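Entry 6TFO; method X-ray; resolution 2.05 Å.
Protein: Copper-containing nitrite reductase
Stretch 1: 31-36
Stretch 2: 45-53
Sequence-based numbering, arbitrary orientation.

Stretch 1 (31-36) VFTLRT
Stretch 2 (45-53) YIGVGGDID

How do the two backbones run? Residues 31-36 form one extended strand, and 45-48 pair with it as an antiparallel neighbour, their N-to-C directions 138° apart and their axes approaching to 4.4 Å. The register sets T36 opposite Y45, R35 opposite I46, L34 opposite G47 and T33 opposite V48, with CA-CA distances of 4.6, 5.1, 4.9 and 5.3 Å. Phi/psi stay extended, near -106/129 at R35 and -120/129 at I46.

What hydrogen bonds hold the register? R35 and I46 form a reciprocal pair: R35 N donates to I46 O at 2.8 Å and I46 N to R35 O at 2.7 Å, both nearly straight. V48 N donates to T33 O at 3.0 Å, while a water takes the place of the return bond, accepting from T33 N at 3.0 Å and donating to V48 O at 2.7 Å. Between these pairs, L34 CA lies 3.5 Å from I46 O in a CA-H...O contact.

Which apolar side chains meet? L34 (chi1 m, chi2 t) shares a face with T36 (p) and Y45 (m); its CD1 reaches Y45 CD1 at 4.0 Å. I52 (p, t) points toward the first strand, its CD1 lying 4.2 Å from both L34 CD2 and F32 CD1. G47 leaves room here: a CB would clash with I52 O.

What occupies the other face? T33 (m), R35, I46 (m, t) and V48 (t) project there. T33 CG2 packs 3.9 Å from V48 CB, and R35 (t, t, m) brings NH1 to 3.8 Å from V48 CG2, a van der Waals contact.

How does I52 come to face the first strand? G49 and G50 both adopt phi 66°, which favours glycine, and G49 N donates to D53 OD1 at 3.0 Å, tying the loop that returns I52 to the first strand.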

# COMPACT_ATOMS: atom_id res chain seq x y z
N VAL C 31 14.65 29.89 1.18
CA VAL C 31 13.37 29.12 1.33
C VAL C 31 13.57 27.89 2.23
O VAL C 31 14.59 27.18 2.13
CB VAL C 31 12.70 28.77 -0.02
CG1 VAL C 31 13.14 29.71 -1.12
CG2 VAL C 31 12.89 27.32 -0.41
N PHE C 32 12.59 27.66 3.10
CA PHE C 32 12.44 26.49 3.99
C PHE C 32 11.02 25.94 3.80
O PHE C 32 10.06 26.75 3.86
CB PHE C 32 12.69 26.90 5.44
CG PHE C 32 14.05 27.49 5.70
CD1 PHE C 32 15.19 26.69 5.69
CD2 PHE C 32 14.20 28.84 5.98
CE1 PHE C 32 16.45 27.23 5.96
CE2 PHE C 32 15.46 29.38 6.22
CZ PHE C 32 16.58 28.57 6.19
N THR C 33 10.90 24.64 3.59
CA THR C 33 9.60 23.91 3.56
C THR C 33 9.44 23.09 4.86
O THR C 33 10.36 22.31 5.21
CB THR C 33 9.49 23.07 2.28
OG1 THR C 33 9.78 23.93 1.18
CG2 THR C 33 8.12 22.47 2.10
N LEU C 34 8.33 23.29 5.57
CA LEU C 34 8.00 22.52 6.80
C LEU C 34 6.72 21.73 6.54
O LEU C 34 5.75 22.34 6.06
CB LEU C 34 7.81 23.46 7.98
CG LEU C 34 9.00 24.35 8.34
CD1 LEU C 34 8.67 25.17 9.59
CD2 LEU C 34 10.27 23.54 8.57
N ARG C 35 6.74 20.43 6.85
CA ARG C 35 5.55 19.54 6.90
C ARG C 35 5.24 19.28 8.38
O ARG C 35 6.17 18.93 9.13
CB ARG C 35 5.81 18.28 6.06
CG ARG C 35 4.66 17.30 6.04
CD ARG C 35 4.84 16.19 5.01
NE ARG C 35 4.36 16.67 3.72
CZ ARG C 35 5.09 16.86 2.62
NH1 ARG C 35 6.38 16.55 2.59
NH2 ARG C 35 4.50 17.33 1.54
N THR C 36 3.99 19.48 8.79
CA THR C 36 3.53 19.11 10.14
C THR C 36 3.45 17.58 10.21
O THR C 36 3.20 16.95 9.17
CB THR C 36 2.18 19.75 10.49
OG1 THR C 36 1.20 19.18 9.63
CG2 THR C 36 2.21 21.25 10.34
N TYR C 45 7.09 20.04 13.59
CA TYR C 45 7.42 20.43 12.21
C TYR C 45 8.53 19.48 11.76
O TYR C 45 9.43 19.18 12.56
CB TYR C 45 7.86 21.89 12.16
CG TYR C 45 6.85 22.91 12.59
CD1 TYR C 45 5.84 23.34 11.73
CD2 TYR C 45 6.96 23.55 13.80
CE1 TYR C 45 4.95 24.34 12.10
CE2 TYR C 45 6.08 24.55 14.19
CZ TYR C 45 5.08 24.95 13.33
OH TYR C 45 4.21 25.92 13.73
N ILE C 46 8.45 19.01 10.52
CA ILE C 46 9.52 18.20 9.87
C ILE C 46 10.01 18.95 8.62
O ILE C 46 9.17 19.34 7.79
CB ILE C 46 9.01 16.79 9.54
CG1 ILE C 46 8.28 16.17 10.73
CG2 ILE C 46 10.17 15.92 9.07
CD1 ILE C 46 7.30 15.09 10.35
N GLY C 47 11.33 19.12 8.50
CA GLY C 47 11.97 19.76 7.35
C GLY C 47 11.81 18.93 6.09
O GLY C 47 11.86 17.68 6.19
N VAL C 48 11.61 19.60 4.94
CA VAL C 48 11.46 18.98 3.60
C VAL C 48 12.50 19.61 2.67
O VAL C 48 12.47 20.85 2.53
CB VAL C 48 10.04 19.17 3.05
CG1 VAL C 48 9.84 18.39 1.76
CG2 VAL C 48 9.00 18.79 4.09
N GLY C 49 13.39 18.78 2.11
CA GLY C 49 14.44 19.16 1.16
C GLY C 49 15.49 20.05 1.79
O GLY C 49 15.35 20.41 2.97
N GLY C 50 16.51 20.41 1.01
CA GLY C 50 17.57 21.34 1.41
C GLY C 50 18.42 20.77 2.52
O GLY C 50 18.58 19.54 2.57
N ASP C 51 18.93 21.64 3.40
CA ASP C 51 19.84 21.28 4.51
C ASP C 51 19.01 20.81 5.71
O ASP C 51 19.64 20.53 6.75
CB ASP C 51 20.70 22.47 4.92
CG ASP C 51 21.46 23.08 3.76
OD1 ASP C 51 21.72 22.34 2.78
OD2 ASP C 51 21.78 24.29 3.83
N ILE C 52 17.68 20.73 5.59
CA ILE C 52 16.79 20.43 6.76
C ILE C 52 15.95 19.18 6.50
O ILE C 52 15.01 18.95 7.30
CB ILE C 52 15.91 21.64 7.11
CG1 ILE C 52 14.91 21.98 5.99
CG2 ILE C 52 16.77 22.83 7.49
CD1 ILE C 52 13.77 22.86 6.44
N ASP C 53 16.24 18.39 5.45
CA ASP C 53 15.35 17.27 5.04
C ASP C 53 15.22 16.29 6.22
O ASP C 53 16.26 15.89 6.77
CB ASP C 53 15.85 16.56 3.78
CG ASP C 53 14.86 15.54 3.24
OD1 ASP C 53 13.69 15.92 2.99
OD2 ASP C 53 15.25 14.35 3.12
O HOH W 1 13.54 23.28 2.96